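Tryptase inhibitor (Rhipicephalus appendiculatus, PDB 2UUX) inhibits human tryptase, a serine protease, this chain being the modified Kunitz domain of a longer tick protein. Local coordinates at residues C4-G9 with C31-E36; S11-G16 with G37-G42. All coordinates share one frame; numbering follows the deposited sequence. Where two conformers were deposited one is given.

How the interactions relate
Both contacts fasten the irregular N-terminal part of this small domain to the second strand of its hairpin and the loop that follows. Interaction 1 does so with a disulfide and a lysine, interaction 2 with a tyrosine ring, a lysine chain and a backbone bond. Their segments alternate along the sequence, and their centres lie about 12 Å apart. They meet where Tyr35 OH of interaction 1 stands 2.7 Å from Glu12 OE1 of interaction 2, a probable hydrogen bond, and where Tyr35 CZ packs 3.4 Å from Pro13 CD. Tyr35 and Tyr39 also meet ring to ring, their planes about 55° apart. The bound sulfate belongs to interaction 2 alone.

Interaction 1 of 2, residues C4-G9 with C31-E36; sequences CTVPIG and CCKVYE
Cys31, just ahead of the strand, is covalently joined to Cys4, the two SG atoms being 2.0 Å apart. The torsion about the S-S bond is 79°, close to the relaxed right angle. The two halves reach it differently: in Cys4 the sulfur is anti to the backbone N (chi1 179°), whereas in Cys31 it sits between N and the carbonyl carbon. Cys4 suits the buried place because its short side chain forms the bridge and leaves no polar end to satisfy.

At Cys32 the backbone does the touching, its carbonyl O lying 3.5 Å from Cys4 CB. The side chain points the other way, to a second disulfide with Cys49, so successive residues tether the strand start to different parts of the chain.

Lys33 then returns to the first segment. Its CB packs 3.9 Å from Cys4 SG, and its chain, extended as far as CE, bends at the last torsion to bring NZ within 2.7 Å of Cys4 O. The ammonium group approaches almost in line with the carbonyl bond, at 166°. Lysine is long enough to pass Cys4 and still donate a hydrogen bond to its carbonyl, while its methylenes pack against apolar groups: CD is 4.0 Å from Val6 CG2, the two side chains crossing at about a right angle. A weak, long ion pair with Glu3 also acts on NZ.

Tyr35, on the same side of the strand, extends its hydroxyl to 3.9 Å from the same methyl, Val6 CG2. The polar partner of that hydroxyl is Glu12, while its ring meets that of Tyr26 nearly at a right angle. A disulfide thus ties the N-terminal segment to the residue just before the second hairpin strand, part of the cysteine-rich framework of this modified Kunitz domain.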
ATOM      1  N   CYS A   4       8.085   2.760   5.634  1.00 19.15           N
ATOM      2  CA  CYS A   4       8.139   1.614   4.765  1.00 17.40           C
ATOM      3  C   CYS A   4       8.703   2.037   3.400  1.00 15.24           C
ATOM      4  O   CYS A   4       8.105   2.846   2.687  1.00 15.15           O
ATOM      5  CB  CYS A   4       6.729   1.077   4.646  1.00 16.09           C
ATOM      6  SG  CYS A   4       6.587  -0.319   3.610  1.00 13.91           S
ATOM      7  N   THR A   5       9.865   1.496   3.038  1.00 13.99           N
ATOM      8  CA  THR A   5      10.520   1.777   1.744  1.00 13.94           C
ATOM      9  C   THR A   5      10.168   0.704   0.737  1.00 12.79           C
ATOM     10  O   THR A   5      10.249  -0.491   1.033  1.00 11.77           O
ATOM     11  CB  THR A   5      12.043   1.832   1.938  1.00 14.72           C
ATOM     12  OG1 THR A   5      12.347   2.888   2.880  1.00 18.83           O
ATOM     13  CG2 THR A   5      12.813   2.018   0.587  1.00 16.49           C
ATOM     14  N   VAL A   6       9.779   1.115  -0.478  1.00 11.97           N
ATOM     15  CA  VAL A   6       9.509   0.160  -1.553  1.00 12.04           C
ATOM     16  C   VAL A   6      10.821  -0.613  -1.878  1.00 10.98           C
ATOM     17  O   VAL A   6      11.877   0.008  -2.130  1.00 12.65           O
ATOM     18  CB  VAL A   6       8.956   0.873  -2.795  1.00 11.63           C
ATOM     19  CG1 VAL A   6       8.791  -0.121  -3.897  1.00 13.69           C
ATOM     20  CG2 VAL A   6       7.648   1.607  -2.466  1.00 15.28           C
ATOM     21  N   PRO A   7      10.790  -1.951  -1.751  1.00 10.67           N
ATOM     22  CA  PRO A   7      12.051  -2.678  -1.932  1.00 12.41           C
ATOM     23  C   PRO A   7      12.496  -2.766  -3.374  1.00 13.93           C
ATOM     24  O   PRO A   7      11.744  -2.452  -4.299  1.00 14.04           O
ATOM     25  CB  PRO A   7      11.762  -4.089  -1.374  1.00 12.92           C
ATOM     26  CG  PRO A   7      10.289  -4.164  -1.086  1.00 11.14           C
ATOM     27  CD  PRO A   7       9.679  -2.816  -1.317  1.00  9.85           C
ATOM     28  N   ILE A   8      13.750  -3.180  -3.526  1.00 15.45           N
ATOM     29  CA  ILE A   8      14.332  -3.616  -4.798  1.00 17.17           C
ATOM     30  C   ILE A   8      13.379  -4.610  -5.447  1.00 16.56           C
ATOM     31  O   ILE A   8      12.972  -5.569  -4.819  1.00 18.23           O
ATOM     32  CB  ILE A   8      15.697  -4.376  -4.550  1.00 17.15           C
ATOM     33  CG1 ILE A   8      16.770  -3.433  -4.072  1.00 19.68           C
ATOM     34  CG2 ILE A   8      16.085  -5.212  -5.754  1.00 18.37           C
ATOM     35  CD1 ILE A   8      18.081  -4.138  -3.820  1.00 21.04           C
ATOM     36  N   GLY A   9      13.047  -4.371  -6.713  1.00 18.72           N
ATOM     37  CA  GLY A   9      12.219  -5.282  -7.490  1.00 18.52           C
ATOM     38  C   GLY A   9      10.734  -5.088  -7.276  1.00 18.48           C
ATOM     39  O   GLY A   9       9.940  -5.847  -7.812  1.00 19.65           O
ATOM     40  N   CYS A  31       6.699  -4.597   4.708  1.00 10.41           N
ATOM     41  CA  CYS A  31       6.039  -3.545   5.446  1.00 10.68           C
ATOM     42  C   CYS A  31       4.887  -3.034   4.627  1.00  9.61           C
ATOM     43  O   CYS A  31       4.878  -3.145   3.396  1.00 10.82           O
ATOM     44  CB  CYS A  31       7.038  -2.434   5.775  1.00 12.11           C
ATOM     45  SG  CYS A  31       7.887  -1.699   4.365  1.00 13.67           S
ATOM     46  N   CYS A  32       3.919  -2.483   5.329  1.00  9.76           N
ATOM     47  CA  CYS A  32       2.750  -1.921   4.738  1.00  9.58           C
ATOM     48  C   CYS A  32       2.926  -0.424   4.502  1.00  9.17           C
ATOM     49  O   CYS A  32       3.403   0.304   5.373  1.00 10.60           O
ATOM     50  CB  CYS A  32       1.573  -2.158   5.656  1.00 10.97           C
ATOM     51  SG  CYS A  32       1.101  -3.907   5.709  1.00 15.37           S
ATOM     52  N   LYS A  33       2.545   0.015   3.314  1.00  9.58           N
ATOM     53  CA  LYS A  33       2.694   1.384   2.903  1.00  9.19           C
ATOM     54  C   LYS A  33       1.339   1.914   2.468  1.00  8.44           C
ATOM     55  O   LYS A  33       0.602   1.248   1.751  1.00  9.51           O
ATOM     56  CB  LYS A  33       3.694   1.467   1.763  1.00 11.00           C
ATOM     57  CG  LYS A  33       4.142   2.840   1.483  1.00 10.67           C
ATOM     58  CD  LYS A  33       5.354   2.838   0.545  1.00 11.82           C
ATOM     59  CE  LYS A  33       5.937   4.221   0.404  1.00 13.99           C
ATOM     60  NZ  LYS A  33       6.507   4.790   1.671  1.00 16.23           N
ATOM     61  N   VAL A  34       1.013   3.105   2.923  1.00  9.12           N
ATOM     62  CA  VAL A  34      -0.300   3.682   2.729  1.00 10.31           C
ATOM     63  C   VAL A  34      -0.301   4.684   1.551  1.00 11.22           C
ATOM     64  O   VAL A  34       0.635   5.496   1.384  1.00 11.54           O
ATOM     65  CB  VAL A  34      -0.881   4.274   4.016  0.70 11.35           C
ATOM     66  CG1 VAL A  34      -0.239   5.553   4.305  0.70 11.81           C
ATOM     67  CG2 VAL A  34      -2.397   4.390   3.917  0.70 11.98           C
ATOM     68  N   TYR A  35      -1.339   4.610   0.738  1.00 10.84           N
ATOM     69  CA  TYR A  35      -1.517   5.517  -0.395  1.00 10.72           C
ATOM     70  C   TYR A  35      -2.933   6.023  -0.403  1.00 11.99           C
ATOM     71  O   TYR A  35      -3.857   5.260  -0.128  1.00 12.79           O
ATOM     72  CB  TYR A  35      -1.250   4.802  -1.745  1.00 10.97           C
ATOM     73  CG  TYR A  35       0.180   4.435  -1.991  1.00 10.49           C
ATOM     74  CD1 TYR A  35       1.007   5.242  -2.729  1.00 11.70           C
ATOM     75  CD2 TYR A  35       0.739   3.301  -1.409  1.00 10.82           C
ATOM     76  CE1 TYR A  35       2.347   4.929  -2.919  1.00 12.24           C
ATOM     77  CE2 TYR A  35       2.064   2.969  -1.611  1.00 10.37           C
ATOM     78  CZ  TYR A  35       2.869   3.788  -2.348  1.00 10.33           C
ATOM     79  OH  TYR A  35       4.194   3.442  -2.530  1.00 12.75           O
ATOM     80  N   GLU A  36      -3.099   7.311  -0.711  1.00 12.74           N
ATOM     81  CA  GLU A  36      -4.426   7.901  -0.815  1.00 13.08           C
ATOM     82  C   GLU A  36      -4.606   8.522  -2.202  1.00 12.57           C
ATOM     83  O   GLU A  36      -3.717   9.177  -2.702  1.00 13.19           O
ATOM     84  CB  GLU A  36      -4.574   8.878   0.372  1.00 15.32           C
ATOM     85  CG  GLU A  36      -5.593   9.923   0.388  1.00 18.15           C
ATOM     86  CD  GLU A  36      -5.251  10.923   1.473  1.00 19.12           C
ATOM     87  OE1 GLU A  36      -5.366  10.554   2.652  1.00 24.30           O
ATOM     88  OE2 GLU A  36      -4.746  12.029   1.189  1.00 23.49           O
TER

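Interaction 2 of 2, residues S11-G16 with G37-G42; sequences SEPVKG and GCYTGG. With SO4 (sulfate ion), chain C.
Lys15 lies along the ring of Tyr39, and its side chain can be followed atom by atom. CB already lies above the rim of the ring, 3.7 Å from Tyr39 CE1. CG comes over the face: it stands 3.8 Å from the centroid of the Tyr39 ring and 19° off the normal, a CH-pi contact displaced toward the rim. CD has moved on to the phenol end, 3.4 Å from Tyr39 OH. A bend at chi3 (57°) then turns the chain toward the sulfate, where CE approaches O4 and NZ donates to the same oxygen at 2.6 Å. A lysine suits the position because it offers methylenes to an aromatic face and still carries a charge beyond it.

Pro13 packs obliquely on the same tyrosine, its CG 3.7 Å from Tyr39 CE1, and its rigid ring gives a compact apolar surface. At the ring edge, in plane, a water 2.6 Å from Tyr39 OH donates to the carbonyl of Pro13. A second water donates to Val14 O and accepts from Thr40 N, bridging the two backbones.

The one direct backbone bond runs from Gly16 N to Cys38 O, 2.7 Å long and in the carbonyl plane. Gly16, having no CB to collide with the sulfur, lies with CA and C against Cys38 SG, which forms a disulfide with Cys18. Cys38 is also the centre of an inverse gamma turn, and its N donates to sulfate O3 at 3.2 Å. Next to it Gly37, at phi 146°, has no CB to jam against the preceding carbonyl O, and its bare CA leaves room for the anion.

The sulfate, probably from the crystallisation liquor, marks where Lys15 NZ and Cys38 N can together hold an anion, while the loops themselves are joined by ring packing, the Gly16 bond and bridging waters.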
ATOM      1  N   SER A  11       7.339  -2.201  -7.098  1.00 17.28           N
ATOM      2  CA  SER A  11       6.850  -1.020  -7.796  1.00 16.91           C
ATOM      3  C   SER A  11       5.914  -0.238  -6.910  1.00 16.03           C
ATOM      4  O   SER A  11       5.255  -0.808  -6.062  1.00 14.98           O
ATOM      5  CB  SER A  11       6.073  -1.425  -9.059  1.00 17.76           C
ATOM      6  OG  SER A  11       6.854  -2.218  -9.960  1.00 24.00           O
ATOM      7  N   GLU A  12       5.805   1.052  -7.168  1.00 16.22           N
ATOM      8  CA  GLU A  12       4.745   1.866  -6.643  1.00 16.19           C
ATOM      9  C   GLU A  12       3.413   1.420  -7.254  1.00 14.39           C
ATOM     10  O   GLU A  12       3.395   0.982  -8.403  1.00 15.02           O
ATOM     11  CB  GLU A  12       4.948   3.307  -7.095  1.00 18.18           C
ATOM     12  CG  GLU A  12       6.246   3.932  -6.679  1.00 20.06           C
ATOM     13  CD  GLU A  12       6.308   4.171  -5.203  1.00 20.14           C
ATOM     14  OE1 GLU A  12       5.318   4.707  -4.650  1.00 24.67           O
ATOM     15  OE2 GLU A  12       7.366   3.866  -4.600  1.00 27.59           O
ATOM     16  N   PRO A  13       2.286   1.574  -6.527  1.00 13.72           N
ATOM     17  CA  PRO A  13       0.989   1.300  -7.175  1.00 13.64           C
ATOM     18  C   PRO A  13       0.736   2.280  -8.305  1.00 12.50           C
ATOM     19  O   PRO A  13       1.210   3.388  -8.277  1.00 12.22           O
ATOM     20  CB  PRO A  13      -0.039   1.501  -6.054  1.00 14.15           C
ATOM     21  CG  PRO A  13       0.663   2.282  -5.051  1.00 15.31           C
ATOM     22  CD  PRO A  13       2.122   2.049  -5.144  1.00 14.89           C
ATOM     23  N   VAL A  14      -0.025   1.858  -9.291  1.00 12.12           N
ATOM     24  CA  VAL A  14      -0.348   2.707 -10.423  1.00 12.41           C
ATOM     25  C   VAL A  14      -1.649   3.394 -10.114  1.00 13.60           C
ATOM     26  O   VAL A  14      -2.706   2.766 -10.023  1.00 15.68           O
ATOM     27  CB  VAL A  14      -0.419   1.906 -11.764  1.00 12.66           C
ATOM     28  CG1 VAL A  14      -0.907   2.789 -12.882  1.00 14.41           C
ATOM     29  CG2 VAL A  14       0.918   1.304 -12.060  1.00 14.40           C
ATOM     30  N   LYS A  15      -1.587   4.690  -9.956  1.00 14.17           N
ATOM     31  CA  LYS A  15      -2.781   5.415  -9.594  1.00 16.12           C
ATOM     32  C   LYS A  15      -3.820   5.389 -10.737  1.00 15.11           C
ATOM     33  O   LYS A  15      -3.482   5.461 -11.937  1.00 16.45           O
ATOM     34  CB  LYS A  15      -2.400   6.821  -9.150  1.00 16.47           C
ATOM     35  CG  LYS A  15      -3.473   7.487  -8.324  1.00 18.93           C
ATOM     36  CD  LYS A  15      -2.952   8.659  -7.524  1.00 20.97           C
ATOM     37  CE  LYS A  15      -2.316   9.692  -8.360  1.00 24.64           C
ATOM     38  NZ  LYS A  15      -2.139  10.976  -7.589  1.00 23.86           N
ATOM     39  N   GLY A  16      -5.087   5.248 -10.402  1.00 14.18           N
ATOM     40  CA  GLY A  16      -6.124   5.343 -11.404  1.00 13.93           C
ATOM     41  C   GLY A  16      -6.470   6.786 -11.658  1.00 13.16           C
ATOM     42  O   GLY A  16      -6.144   7.683 -10.878  1.00 12.39           O
ATOM     43  N   GLY A  37      -5.741   8.244  -2.812  1.00 12.52           N
ATOM     44  CA  GLY A  37      -6.061   8.651  -4.185  1.00 12.40           C
ATOM     45  C   GLY A  37      -6.926   7.606  -4.872  1.00 13.18           C
ATOM     46  O   GLY A  37      -7.553   6.764  -4.202  1.00 12.99           O
ATOM     47  N   CYS A  38      -6.999   7.619  -6.205  1.00 13.41           N
ATOM     48  CA  CYS A  38      -7.749   6.622  -6.913  1.00 14.00           C
ATOM     49  C   CYS A  38      -6.911   5.349  -7.023  1.00 14.24           C
ATOM     50  O   CYS A  38      -6.391   4.980  -8.056  1.00 15.91           O
ATOM     51  CB  CYS A  38      -8.178   7.116  -8.278  1.00 15.02           C
ATOM     52  SG  CYS A  38      -9.115   5.851  -9.139  1.00 19.45           S
ATOM     53  N   TYR A  39      -6.780   4.681  -5.892  1.00 13.99           N
ATOM     54  CA  TYR A  39      -5.992   3.471  -5.784  1.00 13.59           C
ATOM     55  C   TYR A  39      -6.884   2.303  -5.479  1.00 15.86           C
ATOM     56  O   TYR A  39      -7.811   2.409  -4.671  1.00 15.86           O
ATOM     57  CB  TYR A  39      -4.981   3.639  -4.670  1.00 12.76           C
ATOM     58  CG  TYR A  39      -3.823   4.546  -4.987  1.00 11.68           C
ATOM     59  CD1 TYR A  39      -2.819   4.098  -5.847  1.00 12.70           C
ATOM     60  CD2 TYR A  39      -3.670   5.787  -4.392  1.00 12.43           C
ATOM     61  CE1 TYR A  39      -1.716   4.872  -6.126  1.00 12.80           C
ATOM     62  CE2 TYR A  39      -2.616   6.565  -4.679  1.00 12.77           C
ATOM     63  CZ  TYR A  39      -1.630   6.118  -5.540  1.00 12.60           C
ATOM     64  OH  TYR A  39      -0.554   6.931  -5.793  1.00 13.29           O
ATOM     65  N   THR A  40      -6.569   1.182  -6.097  1.00 17.03           N
ATOM     66  CA  THR A  40      -7.258  -0.055  -5.867  1.00 17.98           C
ATOM     67  C   THR A  40      -6.165  -1.099  -5.614  1.00 17.64           C
ATOM     68  O   THR A  40      -4.995  -0.818  -5.771  1.00 18.56           O
ATOM     69  CB  THR A  40      -8.165  -0.441  -7.074  0.60 18.61           C
ATOM     70  OG1 THR A  40      -9.116  -1.428  -6.658  0.60 20.52           O
ATOM     71  CG2 THR A  40      -7.354  -0.980  -8.246  0.60 17.91           C
ATOM     72  N   GLY A  41      -6.513  -2.314  -5.272  1.00 18.36           N
ATOM     73  CA  GLY A  41      -5.481  -3.230  -4.911  1.00 16.97           C
ATOM     74  C   GLY A  41      -5.056  -2.995  -3.462  1.00 15.14           C
ATOM     75  O   GLY A  41      -5.554  -2.107  -2.749  1.00 15.23           O
ATOM     76  N   GLY A  42      -4.155  -3.840  -2.997  1.00 13.16           N
ATOM     77  CA  GLY A  42      -3.818  -3.823  -1.619  1.00 11.15           C
ATOM     78  C   GLY A  42      -5.015  -4.103  -0.757  1.00 10.98           C
ATOM     79  O   GLY A  42      -5.944  -4.814  -1.143  1.00 12.09           O
TER
HETATM   80  S   SO4 C1077      -5.448  11.743  -6.829  0.70 19.76           S
HETATM   81  O1  SO4 C1077      -5.161  12.484  -8.064  0.70 20.79           O
HETATM   82  O2  SO4 C1077      -6.398  12.452  -5.981  0.70 21.19           O
HETATM   83  O3  SO4 C1077      -6.038  10.428  -7.269  0.70 21.75           O
HETATM   84  O4  SO4 C1077      -4.211  11.584  -6.090  0.70 19.43           O
HETATM   85  O   HOH W   1       1.535   5.910  -7.010  1.00 19.52           O
HETATM   86  O   HOH W   2      -4.553   1.592  -8.268  1.00 22.63           O